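Alpha-amylase G-6 (Bacillus halodurans, PDB 2C3G) probably binds starch and related alpha-glucans through this piece of the chain, the family 26 carbohydrate-binding module of a longer amylase. Local coordinates at residues 3-7 and 54-60; 6-12 and 83-89. The contacts are given in a common frame with arbitrary orientation. Numbering follows the deposited sequence.

Both contacts are built on strand 6-12 of the mixed sheet, and they share Gly6 and Leu7. Contact 1 joins the start of this strand to strand 49-55, antiparallel, on one edge. Contact 2 joins it to strand 86-88, parallel, on the other edge. Together they make 6-12 an inner strand of the beta sandwich. Their centres lie about 11 Å apart. They also touch directly, Ser59 CB lying 3.7 Å from Asp83 N. Leu7 packs on residues of both partner segments. Cadmium is bound in contact 2 through Asp89. Another cadmium lies about 8 Å from the Ile54 side chain of contact 1.

Contact 1 (3-7 and 54-60); sequences MASGL and IEGVESV
Segment 3-7 becomes strand at Gly6, antiparallel to the end of strand 49-55. Ile54 faces Leu7 in a hydrogen-bonded pair (CA to CA 5.1 Å), both side chains on one face. Leu7 N donates to Ile54 O and Ile54 N to Leu7 O, each 2.9 Å. Glu55 faces Gly6 in a non-hydrogen-bonded pair (CA to CA 4.4 Å). Glu55 CG lies 3.1 Å from Ser5 O. Gly56 N, at the turn, donates to Ser5 O (2.9 Å). A CB at Gly6 (phi/psi 155/-138) or Gly56 (84/-7) would jam against the preceding carbonyl O; at Gly6 it would also hit Ile54 O. Val57 CG1 (chi1 p) lies 3.5 Å from CB of Leu7 (chi1 -107°, chi2 21°). Water 1 donates to Val57 O and Gly6 O (2.7 Å each). Glu58, its O 3.6 Å from Leu7 CD2, forms a classic beta bulge with Ser59 opposite Asn28. Val60 CB is 4.2 Å from Leu7 CD2. Segment 54-60 links the two sheets, and Ile54 packs on Leu22 and Tyr24 of strand 20-28.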
loop_
_atom_site.group_PDB
_atom_site.type_symbol
_atom_site.label_atom_id
_atom_site.label_comp_id
_atom_site.label_asym_id
_atom_site.label_seq_id
_atom_site.Cartn_x
_atom_site.Cartn_y
_atom_site.Cartn_z
ATOM N N MET A 3 -1.616 21.312 -1.363
ATOM C CA MET A 3 -1.386 20.413 -0.228
ATOM C C MET A 3 -0.643 19.170 -0.701
ATOM O O MET A 3 -0.455 18.954 -1.909
ATOM C CB MET A 3 -2.710 20.010 0.446
ATOM C CG MET A 3 -3.585 19.109 -0.389
ATOM S SD MET A 3 -5.395 19.264 -0.118
ATOM C CE MET A 3 -6.022 18.982 -1.810
ATOM N N ALA A 4 -0.199 18.360 0.254
ATOM C CA ALA A 4 0.417 17.080 -0.062
ATOM C C ALA A 4 -0.694 16.073 -0.450
ATOM O O ALA A 4 -1.493 15.661 0.386
ATOM C CB ALA A 4 1.257 16.576 1.126
ATOM N N SER A 5 -0.706 15.687 -1.719
ATOM C CA SER A 5 -1.745 14.863 -2.322
ATOM C C SER A 5 -1.171 13.579 -2.916
ATOM O O SER A 5 0.025 13.503 -3.274
ATOM C CB SER A 5 -2.413 15.636 -3.464
ATOM O OG SER A 5 -3.377 16.555 -2.989
ATOM N N GLY A 6 -2.037 12.592 -3.095
ATOM C CA GLY A 6 -1.639 11.347 -3.703
ATOM C C GLY A 6 -2.516 10.183 -3.285
ATOM O O GLY A 6 -3.755 10.289 -3.220
ATOM N N LEU A 7 -1.883 9.039 -3.025
ATOM C CA LEU A 7 -2.675 7.879 -2.626
ATOM C C LEU A 7 -2.232 7.381 -1.267
ATOM O O LEU A 7 -1.106 6.920 -1.123
ATOM C CB LEU A 7 -2.653 6.798 -3.730
ATOM C CG LEU A 7 -3.886 6.507 -4.627
ATOM C CD1 LEU A 7 -4.944 7.606 -4.756
ATOM C CD2 LEU A 7 -3.474 6.051 -6.022
ATOM N N ILE A 54 1.729 7.471 -1.142
ATOM C CA ILE A 54 2.432 7.721 -2.400
ATOM C C ILE A 54 2.068 9.109 -2.925
ATOM O O ILE A 54 0.952 9.342 -3.349
ATOM C CB ILE A 54 2.042 6.672 -3.449
ATOM C CG1 ILE A 54 2.053 5.269 -2.828
ATOM C CG2 ILE A 54 2.940 6.813 -4.687
ATOM C CD1 ILE A 54 1.494 4.110 -3.727
ATOM N N GLU A 55 3.006 10.040 -2.892
ATOM C CA GLU A 55 2.704 11.384 -3.338
ATOM C C GLU A 55 2.634 11.518 -4.862
ATOM O O GLU A 55 3.393 10.859 -5.600
ATOM C CB GLU A 55 3.713 12.394 -2.772
ATOM C CG GLU A 55 3.072 13.763 -2.545
ATOM C CD GLU A 55 4.045 14.916 -2.525
ATOM O OE1 GLU A 55 5.207 14.736 -2.133
ATOM O OE2 GLU A 55 3.621 16.029 -2.879
ATOM N N GLY A 56 1.735 12.384 -5.328
ATOM C CA GLY A 56 1.714 12.749 -6.739
ATOM C C GLY A 56 0.986 11.838 -7.708
ATOM O O GLY A 56 0.834 12.178 -8.885
ATOM N N VAL A 57 0.535 10.690 -7.210
ATOM C CA VAL A 57 -0.126 9.640 -7.996
ATOM C C VAL A 57 -1.663 9.755 -7.950
ATOM O O VAL A 57 -2.217 10.049 -6.910
ATOM C CB VAL A 57 0.361 8.265 -7.462
ATOM C CG1 VAL A 57 -0.326 7.885 -6.144
ATOM C CG2 VAL A 57 0.172 7.199 -8.447
ATOM N N GLU A 58 -2.351 9.556 -9.077
ATOM C CA GLU A 58 -3.819 9.407 -9.077
ATOM C C GLU A 58 -4.257 7.948 -9.160
ATOM O O GLU A 58 -5.340 7.593 -8.690
ATOM C CB GLU A 58 -4.477 10.191 -10.212
ATOM C CG GLU A 58 -3.850 11.549 -10.490
ATOM C CD GLU A 58 -4.721 12.687 -10.030
ATOM O OE1 GLU A 58 -5.214 12.616 -8.883
ATOM O OE2 GLU A 58 -4.912 13.660 -10.798
ATOM N N SER A 59 -3.430 7.108 -9.786
ATOM C CA SER A 59 -3.652 5.666 -9.782
ATOM C C SER A 59 -2.332 4.922 -9.719
ATOM O O SER A 59 -1.302 5.487 -10.041
ATOM C CB SER A 59 -4.542 5.214 -10.953
ATOM O OG SER A 59 -3.988 5.533 -12.210
ATOM N N VAL A 60 -2.388 3.660 -9.310
ATOM C CA VAL A 60 -1.230 2.844 -8.948
ATOM C C VAL A 60 -1.700 1.407 -9.034
ATOM O O VAL A 60 -2.912 1.144 -9.090
ATOM C CB VAL A 60 -0.747 3.189 -7.501
ATOM C CG1 VAL A 60 -0.829 2.006 -6.514
ATOM C CG2 VAL A 60 0.601 3.829 -7.504
HETATM O O HOH W 1 -4.305 11.266 -5.697
#

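Contact 2 (6-12 and 83-89); sequences GLTIYFK and DQDGWFD. With CD (cadmium ion), chain C.
Strands 6-12 and 86-88 run parallel, their axes 4.3 Å apart at 17°. Tyr10 pairs with Trp87 and Phe11 with Phe88, CA to CA 4.5 and 5.1 Å. The Asp85 side chain, not a main-chain carbonyl, accepts from Thr8 N (Asp85 OD2, 2.8 Å). Thr8 OG1 bonds to Thr53 OG1. A cis peptide precedes Gly86. Tyr10 N donates to Gly86 O at a very short 2.4 Å. Phe88 N donates to Tyr10 O, 2.8 Å, and Lys12 N to Phe88 O, 3.0 Å. Ile9 and Phe11 bond by backbone to His52 and Tyr50. Tyr10 stacks face to face on the Trp87 six-membered ring, both chi1 m, centroids 3.6 Å apart, planes at 5°. On the other face, Phe11 CE1 meets Phe88 CD2 at 4.0 Å, both chi1 t. Asp89 OD1 (2.1 Å) and OD2 (2.4 Å) bind cadmium with His93 and water 3. Water 2 donates to Asp89 OD1 (2.6 Å), weakly accepting from Lys12 NZ (3.4 Å). Main-chain bonds and Asp85 thus fix the register; cadmium and Glu91 N engage the Asp89 carboxylate.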
loop_
_atom_site.group_PDB
_atom_site.type_symbol
_atom_site.label_atom_id
_atom_site.label_comp_id
_atom_site.label_asym_id
_atom_site.label_seq_id
_atom_site.Cartn_x
_atom_site.Cartn_y
_atom_site.Cartn_z
ATOM N N GLY A 6 -2.037 12.592 -3.095
ATOM C CA GLY A 6 -1.639 11.347 -3.703
ATOM C C GLY A 6 -2.516 10.183 -3.285
ATOM O O GLY A 6 -3.755 10.289 -3.220
ATOM N N LEU A 7 -1.883 9.039 -3.025
ATOM C CA LEU A 7 -2.675 7.879 -2.626
ATOM C C LEU A 7 -2.232 7.381 -1.267
ATOM O O LEU A 7 -1.106 6.920 -1.123
ATOM C CB LEU A 7 -2.653 6.798 -3.730
ATOM C CG LEU A 7 -3.886 6.507 -4.627
ATOM C CD1 LEU A 7 -4.944 7.606 -4.756
ATOM C CD2 LEU A 7 -3.474 6.051 -6.022
ATOM N N THR A 8 -3.089 7.552 -0.261
ATOM C CA THR A 8 -2.834 7.054 1.091
ATOM C C THR A 8 -3.441 5.670 1.211
ATOM O O THR A 8 -4.585 5.444 0.831
ATOM C CB THR A 8 -3.433 7.976 2.187
ATOM O OG1 THR A 8 -2.822 9.260 2.113
ATOM C CG2 THR A 8 -3.039 7.461 3.602
ATOM N N ILE A 9 -2.662 4.729 1.707
ATOM C CA ILE A 9 -3.126 3.365 1.804
ATOM C C ILE A 9 -2.888 2.900 3.228
ATOM O O ILE A 9 -1.818 3.129 3.774
ATOM C CB ILE A 9 -2.456 2.463 0.680
ATOM C CG1 ILE A 9 -3.272 2.542 -0.619
ATOM C CG2 ILE A 9 -2.537 0.979 0.995
ATOM C CD1 ILE A 9 -3.010 3.680 -1.467
ATOM N N TYR A 10 -3.912 2.308 3.843
ATOM C CA TYR A 10 -3.785 1.724 5.177
ATOM C C TYR A 10 -3.938 0.236 5.054
ATOM O O TYR A 10 -4.806 -0.244 4.341
ATOM C CB TYR A 10 -4.842 2.231 6.154
ATOM C CG TYR A 10 -4.801 3.704 6.417
ATOM C CD1 TYR A 10 -4.218 4.208 7.579
ATOM C CD2 TYR A 10 -5.341 4.595 5.498
ATOM C CE1 TYR A 10 -4.188 5.581 7.823
ATOM C CE2 TYR A 10 -5.320 5.955 5.715
ATOM C CZ TYR A 10 -4.744 6.439 6.874
ATOM O OH TYR A 10 -4.725 7.774 7.079
ATOM N N PHE A 11 -3.077 -0.482 5.757
ATOM C CA PHE A 11 -3.047 -1.917 5.680
ATOM C C PHE A 11 -3.232 -2.548 7.056
ATOM O O PHE A 11 -2.508 -2.240 7.981
ATOM C CB PHE A 11 -1.701 -2.319 5.079
ATOM C CG PHE A 11 -1.528 -3.787 4.924
ATOM C CD1 PHE A 11 -2.545 -4.563 4.374
ATOM C CD2 PHE A 11 -0.359 -4.384 5.318
ATOM C CE1 PHE A 11 -2.395 -5.925 4.231
ATOM C CE2 PHE A 11 -0.197 -5.745 5.196
ATOM C CZ PHE A 11 -1.228 -6.520 4.644
ATOM N N LYS A 12 -4.198 -3.448 7.179
ATOM C CA LYS A 12 -4.338 -4.218 8.397
ATOM C C LYS A 12 -3.475 -5.455 8.266
ATOM O O LYS A 12 -3.834 -6.419 7.559
ATOM C CB LYS A 12 -5.790 -4.572 8.682
ATOM C CG LYS A 12 -5.926 -5.208 10.025
ATOM C CD LYS A 12 -7.017 -4.600 10.832
ATOM C CE LYS A 12 -8.040 -5.641 11.145
ATOM N NZ LYS A 12 -8.873 -5.243 12.323
ATOM N N ASP A 83 -5.934 4.430 -7.609
ATOM C CA ASP A 83 -7.208 5.055 -7.976
ATOM C C ASP A 83 -7.980 5.855 -6.903
ATOM O O ASP A 83 -8.577 6.869 -7.224
ATOM C CB ASP A 83 -7.981 4.301 -9.069
ATOM C CG ASP A 83 -9.423 4.743 -9.212
ATOM O OD1 ASP A 83 -9.786 5.413 -10.220
ATOM O OD2 ASP A 83 -10.276 4.402 -8.373
ATOM N N GLN A 84 -7.874 5.452 -5.642
ATOM C CA GLN A 84 -8.517 6.119 -4.515
ATOM C C GLN A 84 -7.804 5.677 -3.208
ATOM O O GLN A 84 -7.278 4.585 -3.154
ATOM C CB GLN A 84 -10.010 5.750 -4.490
ATOM C CG GLN A 84 -10.863 6.516 -3.495
ATOM C CD GLN A 84 -12.347 6.081 -3.473
ATOM O OE1 GLN A 84 -13.233 6.878 -3.104
ATOM N NE2 GLN A 84 -12.609 4.838 -3.820
ATOM N N ASP A 85 -7.758 6.528 -2.177
ATOM C CA ASP A 85 -7.371 6.069 -0.820
ATOM C C ASP A 85 -8.483 5.082 -0.354
ATOM O O ASP A 85 -9.530 5.091 -0.959
ATOM C CB ASP A 85 -7.292 7.263 0.154
ATOM C CG ASP A 85 -6.639 8.495 -0.435
ATOM O OD1 ASP A 85 -7.140 9.607 -0.177
ATOM O OD2 ASP A 85 -5.605 8.501 -1.127
ATOM N N GLY A 86 -8.327 4.156 0.606
ATOM C CA GLY A 86 -7.124 3.561 1.063
ATOM C C GLY A 86 -7.123 2.620 2.273
ATOM O O GLY A 86 -6.080 2.551 2.772
ATOM N N TRP A 87 -8.179 1.933 2.755
ATOM C CA TRP A 87 -8.035 0.959 3.911
ATOM C C TRP A 87 -8.321 -0.501 3.561
ATOM O O TRP A 87 -9.469 -0.877 3.317
ATOM C CB TRP A 87 -8.896 1.300 5.173
ATOM C CG TRP A 87 -8.766 2.646 5.667
ATOM C CD1 TRP A 87 -9.103 3.784 4.999
ATOM C CD2 TRP A 87 -8.246 3.060 6.939
ATOM N NE1 TRP A 87 -8.821 4.884 5.773
ATOM C CE2 TRP A 87 -8.295 4.465 6.972
ATOM C CE3 TRP A 87 -7.737 2.377 8.062
ATOM C CZ2 TRP A 87 -7.851 5.221 8.086
ATOM C CZ3 TRP A 87 -7.283 3.112 9.157
ATOM C CH2 TRP A 87 -7.363 4.525 9.167
ATOM N N PHE A 88 -7.288 -1.348 3.586
ATOM C CA PHE A 88 -7.476 -2.760 3.261
ATOM C C PHE A 88 -7.372 -3.728 4.461
ATOM O O PHE A 88 -6.338 -3.811 5.075
ATOM C CB PHE A 88 -6.502 -3.153 2.156
ATOM C CG PHE A 88 -6.659 -4.565 1.694
ATOM C CD1 PHE A 88 -7.645 -4.911 0.770
ATOM C CD2 PHE A 88 -5.838 -5.556 2.194
ATOM C CE1 PHE A 88 -7.763 -6.227 0.313
ATOM C CE2 PHE A 88 -5.953 -6.854 1.750
ATOM C CZ PHE A 88 -6.908 -7.189 0.800
ATOM N N ASP A 89 -8.454 -4.447 4.774
ATOM C CA ASP A 89 -8.453 -5.486 5.808
ATOM C C ASP A 89 -8.848 -6.873 5.282
ATOM O O ASP A 89 -9.349 -7.704 6.028
ATOM C CB ASP A 89 -9.427 -5.114 6.913
ATOM C CG ASP A 89 -10.867 -5.078 6.447
ATOM O OD1 ASP A 89 -11.663 -4.455 7.222
ATOM O OD2 ASP A 89 -11.345 -5.620 5.372
HETATM CD CD CD C . -13.461 -5.021 6.236
HETATM O O HOH W 2 -11.047 -4.848 9.765
HETATM O O HOH W 3 -15.003 -4.419 7.807
#